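Local coordinates for protein dihydroorotase (Saccharomyces cerevisiae S288C, PDB 6L0A) that catalyses the reversible interconversion of N-carbamoyl-L-aspartate and dihydroorotate in de novo pyrimidine biosynthesis, using two zinc ions per subunit, at residues V2-G8 and D323-K329; I287-F291 and L300-V304. All blocks are in the same frame, centred on the assembly; numbering follows the deposited sequence.

Interaction 1. Residues V2-G8 and D323-K329; sequences VQEIDLG and DKAILFK
Two antiparallel strands, interrupted by a classic beta bulge, pair the N-terminal residues 2-8 with 323-329 at the edge of a small sheet that continues through strand 354-362. Their axes approach to 4.5 Å, and the N-to-C directions make 158°. L327, the residue most buried by the contact, forms a hydrogen-bonded pair with I5: I5 N to L327 O is 2.7 Å and L327 N to I5 O 2.8 Å. Its side chain shares a face with I5, sets CB 4.0 Å from L7 CD1, and in the t, p rotamer packs onto I284, A288 and L300 of two helices. K329 extends the pairing, with K329 N 2.8 Å from Q3 O, while its NZ forms a salt bridge with E292. The bulge places L7 and G8 both opposite A325: L7 N donates to A325 O and A325 N to G8 O, each at 2.8 Å. L7 is near helical (-91/-7), and G8 takes the positive phi that glycine readily adopts (69/-137). E4, D6, I326 and F328 occupy the other face, where R360 forms a salt bridge with E4 and a cation-pi contact with F328, and D6 CG lies 3.6 Å from I326 CD1.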
loop_
_atom_site.group_PDB
_atom_site.type_symbol
_atom_site.label_atom_id
_atom_site.label_comp_id
_atom_site.label_asym_id
_atom_site.label_seq_id
_atom_site.Cartn_x
_atom_site.Cartn_y
_atom_site.Cartn_z
ATOM N N VAL C 2 -13.908 17.854 35.321
ATOM C CA VAL C 2 -13.550 17.269 34.036
ATOM C C VAL C 2 -14.253 18.038 32.919
ATOM O O VAL C 2 -15.406 18.443 33.073
ATOM C CB VAL C 2 -13.908 15.764 33.987
ATOM C CG1 VAL C 2 -13.626 15.183 32.609
ATOM C CG2 VAL C 2 -13.137 15.004 35.058
ATOM N N GLN C 3 -13.561 18.270 31.804
ATOM C CA GLN C 3 -14.212 18.887 30.658
ATOM C C GLN C 3 -15.141 17.883 29.989
ATOM O O GLN C 3 -14.762 16.732 29.755
ATOM C CB GLN C 3 -13.190 19.404 29.648
ATOM C CG GLN C 3 -13.850 20.167 28.505
ATOM C CD GLN C 3 -12.866 20.735 27.502
ATOM O OE1 GLN C 3 -11.652 20.705 27.719
ATOM N NE2 GLN C 3 -13.387 21.264 26.397
ATOM N N GLU C 4 -16.366 18.318 29.687
ATOM C CA GLU C 4 -17.383 17.452 29.109
ATOM C C GLU C 4 -18.052 18.141 27.933
ATOM O O GLU C 4 -18.153 19.371 27.887
ATOM C CB GLU C 4 -18.448 17.065 30.134
ATOM C CG GLU C 4 -17.952 16.176 31.247
ATOM C CD GLU C 4 -19.087 15.634 32.090
ATOM O OE1 GLU C 4 -20.167 16.261 32.099
ATOM O OE2 GLU C 4 -18.902 14.584 32.739
ATOM N N ILE C 5 -18.508 17.331 26.974
ATOM C CA ILE C 5 -19.282 17.805 25.834
ATOM C C ILE C 5 -20.488 16.892 25.667
ATOM O O ILE C 5 -20.344 15.664 25.622
ATOM C CB ILE C 5 -18.454 17.847 24.534
ATOM C CG1 ILE C 5 -17.183 18.683 24.724
ATOM C CG2 ILE C 5 -19.297 18.391 23.393
ATOM C CD1 ILE C 5 -16.413 18.923 23.438
ATOM N N ASP C 6 -21.671 17.488 25.609
ATOM C CA ASP C 6 -22.920 16.754 25.466
ATOM C C ASP C 6 -23.168 16.600 23.975
ATOM O O ASP C 6 -23.557 17.557 23.295
ATOM C CB ASP C 6 -24.064 17.495 26.160
ATOM C CG ASP C 6 -25.345 16.679 26.227
ATOM O OD1 ASP C 6 -25.585 15.833 25.334
ATOM O OD2 ASP C 6 -26.125 16.898 27.180
ATOM N N LEU C 7 -22.926 15.401 23.460
ATOM C CA LEU C 7 -23.087 15.145 22.036
ATOM C C LEU C 7 -24.483 14.650 21.680
ATOM O O LEU C 7 -24.797 14.516 20.489
ATOM C CB LEU C 7 -22.032 14.139 21.566
ATOM C CG LEU C 7 -20.590 14.658 21.647
ATOM C CD1 LEU C 7 -19.584 13.568 21.301
ATOM C CD2 LEU C 7 -20.394 15.868 20.747
ATOM N N GLY C 8 -25.323 14.371 22.674
ATOM C CA GLY C 8 -26.700 14.005 22.384
ATOM C C GLY C 8 -26.815 12.646 21.722
ATOM O O GLY C 8 -26.175 11.662 22.124
ATOM N N ASP C 323 -30.963 8.124 25.641
ATOM C CA ASP C 323 -29.700 8.392 26.325
ATOM C C ASP C 323 -28.802 9.272 25.467
ATOM O O ASP C 323 -28.758 9.140 24.241
ATOM C CB ASP C 323 -28.963 7.090 26.653
ATOM C CG ASP C 323 -29.671 6.253 27.685
ATOM O OD1 ASP C 323 -30.659 6.734 28.276
ATOM O OD2 ASP C 323 -29.238 5.099 27.899
ATOM N N LYS C 324 -28.077 10.169 26.120
ATOM C CA LYS C 324 -27.221 11.128 25.442
ATOM C C LYS C 324 -25.770 10.714 25.616
ATOM O O LYS C 324 -25.379 10.239 26.684
ATOM C CB LYS C 324 -27.424 12.539 25.994
ATOM C CG LYS C 324 -28.752 13.181 25.608
ATOM C CD LYS C 324 -29.225 14.168 26.672
ATOM C CE LYS C 324 -29.076 13.598 28.076
ATOM N NZ LYS C 324 -29.666 14.490 29.125
ATOM N N ALA C 325 -24.973 10.885 24.568
ATOM C CA ALA C 325 -23.565 10.518 24.630
ATOM C C ALA C 325 -22.779 11.703 25.177
ATOM O O ALA C 325 -22.803 12.794 24.599
ATOM C CB ALA C 325 -23.049 10.083 23.253
ATOM N N ILE C 326 -22.093 11.493 26.293
ATOM C CA ILE C 326 -21.331 12.545 26.960
ATOM C C ILE C 326 -19.849 12.267 26.748
ATOM O O ILE C 326 -19.324 11.246 27.211
ATOM C CB ILE C 326 -21.665 12.630 28.458
ATOM C CG1 ILE C 326 -23.182 12.749 28.666
ATOM C CG2 ILE C 326 -20.929 13.801 29.097
ATOM C CD1 ILE C 326 -23.788 13.999 28.063
ATOM N N LEU C 327 -19.177 13.168 26.049
ATOM C CA LEU C 327 -17.733 13.076 25.898
ATOM C C LEU C 327 -17.072 13.755 27.092
ATOM O O LEU C 327 -17.381 14.911 27.393
ATOM C CB LEU C 327 -17.296 13.738 24.595
ATOM C CG LEU C 327 -15.906 13.410 24.064
ATOM C CD1 LEU C 327 -15.929 12.102 23.286
ATOM C CD2 LEU C 327 -15.440 14.553 23.196
ATOM N N PHE C 328 -16.175 13.048 27.775
ATOM C CA PHE C 328 -15.487 13.649 28.914
ATOM C C PHE C 328 -13.987 13.400 28.834
ATOM O O PHE C 328 -13.543 12.334 28.393
ATOM C CB PHE C 328 -16.058 13.152 30.258
ATOM C CG PHE C 328 -15.906 11.675 30.500
ATOM C CD1 PHE C 328 -16.709 10.760 29.841
ATOM C CD2 PHE C 328 -14.990 11.206 31.425
ATOM C CE1 PHE C 328 -16.580 9.401 30.079
ATOM C CE2 PHE C 328 -14.860 9.850 31.662
ATOM C CZ PHE C 328 -15.656 8.949 30.992
ATOM N N LYS C 329 -13.219 14.400 29.281
ATOM C CA LYS C 329 -11.779 14.510 29.032
ATOM C C LYS C 329 -10.998 13.634 30.015
ATOM O O LYS C 329 -10.265 14.105 30.889
ATOM C CB LYS C 329 -11.356 15.973 29.114
ATOM C CG LYS C 329 -9.898 16.286 28.763
ATOM C CD LYS C 329 -9.621 16.183 27.276
ATOM C CE LYS C 329 -8.225 16.712 26.932
ATOM N NZ LYS C 329 -8.188 18.192 26.774
#

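Interaction 2. Residues I287-F291 and L300-V304; sequences IAQVF and LKGFV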
loop_
_atom_site.group_PDB
_atom_site.type_symbol
_atom_site.label_atom_id
_atom_site.label_comp_id
_atom_site.label_asym_id
_atom_site.label_seq_id
_atom_site.Cartn_x
_atom_site.Cartn_y
_atom_site.Cartn_z
ATOM N N ILE C 287 -12.770 10.485 16.822
ATOM C CA ILE C 287 -13.139 11.723 16.153
ATOM C C ILE C 287 -12.833 12.923 17.046
ATOM O O ILE C 287 -12.384 13.975 16.575
ATOM C CB ILE C 287 -14.622 11.672 15.751
ATOM C CG1 ILE C 287 -14.869 10.488 14.806
ATOM C CG2 ILE C 287 -15.028 12.971 15.103
ATOM C CD1 ILE C 287 -14.118 10.610 13.489
ATOM N N ALA C 288 -13.083 12.780 18.347
ATOM C CA ALA C 288 -12.804 13.860 19.284
ATOM C C ALA C 288 -11.326 14.216 19.276
ATOM O O ALA C 288 -10.959 15.391 19.395
ATOM C CB ALA C 288 -13.257 13.458 20.684
ATOM N N GLN C 289 -10.461 13.215 19.107
ATOM C CA GLN C 289 -9.031 13.486 19.002
ATOM C C GLN C 289 -8.746 14.471 17.878
ATOM O O GLN C 289 -7.974 15.426 18.046
ATOM C CB GLN C 289 -8.269 12.178 18.786
ATOM C CG GLN C 289 -6.779 12.264 19.102
ATOM C CD GLN C 289 -6.532 12.682 20.535
ATOM O OE1 GLN C 289 -7.134 12.137 21.466
ATOM N NE2 GLN C 289 -5.641 13.655 20.725
ATOM N N VAL C 290 -9.376 14.262 16.723
ATOM C CA VAL C 290 -9.139 15.115 15.563
ATOM C C VAL C 290 -9.671 16.518 15.806
ATOM O O VAL C 290 -8.996 17.516 15.520
ATOM C CB VAL C 290 -9.773 14.487 14.312
ATOM C CG1 VAL C 290 -9.597 15.410 13.103
ATOM C CG2 VAL C 290 -9.169 13.115 14.076
ATOM N N PHE C 291 -10.896 16.621 16.325
ATOM C CA PHE C 291 -11.490 17.939 16.511
ATOM C C PHE C 291 -10.754 18.737 17.585
ATOM O O PHE C 291 -10.634 19.959 17.472
ATOM C CB PHE C 291 -12.972 17.796 16.851
ATOM C CG PHE C 291 -13.853 17.566 15.643
ATOM C CD1 PHE C 291 -13.806 16.365 14.947
ATOM C CD2 PHE C 291 -14.727 18.551 15.210
ATOM C CE1 PHE C 291 -14.623 16.149 13.845
ATOM C CE2 PHE C 291 -15.544 18.348 14.104
ATOM C CZ PHE C 291 -15.488 17.136 13.420
ATOM N N LEU C 300 -17.995 19.529 16.715
ATOM C CA LEU C 300 -18.056 18.079 16.835
ATOM C C LEU C 300 -19.491 17.581 16.816
ATOM O O LEU C 300 -19.801 16.603 16.126
ATOM C CB LEU C 300 -17.357 17.622 18.112
ATOM C CG LEU C 300 -17.339 16.112 18.327
ATOM C CD1 LEU C 300 -16.531 15.439 17.210
ATOM C CD2 LEU C 300 -16.780 15.733 19.693
ATOM N N LYS C 301 -20.386 18.244 17.556
ATOM C CA LYS C 301 -21.759 17.759 17.643
ATOM C C LYS C 301 -22.424 17.731 16.273
ATOM O O LYS C 301 -23.212 16.829 15.975
ATOM C CB LYS C 301 -22.568 18.620 18.616
ATOM C CG LYS C 301 -24.040 18.232 18.676
ATOM C CD LYS C 301 -24.633 18.471 20.054
ATOM C CE LYS C 301 -26.027 17.859 20.158
ATOM N NZ LYS C 301 -26.935 18.479 19.151
ATOM N N GLY C 302 -22.124 18.712 15.426
ATOM C CA GLY C 302 -22.679 18.690 14.086
ATOM C C GLY C 302 -22.196 17.492 13.291
ATOM O O GLY C 302 -22.987 16.814 12.629
ATOM N N PHE C 303 -20.901 17.183 13.397
ATOM C CA PHE C 303 -20.308 16.144 12.557
ATOM C C PHE C 303 -20.754 14.748 12.979
ATOM O O PHE C 303 -20.952 13.880 12.122
ATOM C CB PHE C 303 -18.782 16.255 12.588
ATOM C CG PHE C 303 -18.082 15.188 11.786
ATOM C CD1 PHE C 303 -18.091 15.225 10.402
ATOM C CD2 PHE C 303 -17.417 14.161 12.417
ATOM C CE1 PHE C 303 -17.455 14.228 9.653
ATOM C CE2 PHE C 303 -16.766 13.168 11.685
ATOM C CZ PHE C 303 -16.793 13.209 10.300
ATOM N N VAL C 304 -20.930 14.510 14.283
ATOM C CA VAL C 304 -21.268 13.183 14.790
ATOM C C VAL C 304 -22.712 13.066 15.256
ATOM O O VAL C 304 -23.080 12.017 15.800
ATOM C CB VAL C 304 -20.323 12.738 15.920
ATOM C CG1 VAL C 304 -18.862 12.744 15.446
ATOM C CG2 VAL C 304 -20.500 13.625 17.154
#
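Helical segments 287-291 and 300-304 run at 140° to each other, roughly antiparallel, in a helix pair of the amidohydrolase TIM-barrel fold whose two members are linked by a short connection. Their axes come no closer than 11.0 Å, and the nearest CA atoms, those of F291 and L300, are 6.6 Å from each other. Large apolar side chains fill this wide gap. Each segment keeps its own helical bonding, F291 N to I287 O and V304 N to L300 O, both 3.0 Å, and what joins the two is packing between buried side chains.

I287, F291, L300 and F303 make most of the contact. I287 CG2 reaches three residues of the second helix: L300 CD1 at 3.6 Å, F303 CD2 at 3.8 Å and V304 CG1 at 3.9 Å. Approaching F303 in this way, it meets the ring at its edge. The F291 and F303 rings pack obliquely, their centroids 5.5 Å apart and their planes at 37°, with F291 CZ 3.5 Å from F303 CB. Beyond the pair, I287, F303 and V304 rest on F255 of strand 253-255, which leads to the zinc ligand D258. The F303 side chain is itself about 10 Å from those of the zinc ligands H14 and H180. L300 lies over one face of F291 in a CH-pi contact, its CD1 3.8 Å from the ring centroid and 16° off the ring normal.

In the fold
The two contacts are neighbours, their centres 12 Å apart, and meet largely through apolar side chains, with the aliphatic part of K301 also lying against the D6 and L7 carbonyls. Helix 300-312 of interaction 2 is followed in the chain by strand 324-328 of interaction 1, so the two use successive elements. From the sheet, L327 CD2 touches A288 CB at 3.5 Å and L7 CD2 touches L300 CD2 at 3.8 Å. Chemistry follows position: interaction 1, farther from the chain centre, relies on backbone hydrogen bonds and is only partly buried, with E4 and D6 exposed, whereas interaction 2 is fully buried and held by side-chain packing. The helix pair thus lies between the small sheet and barrel strand 253-255.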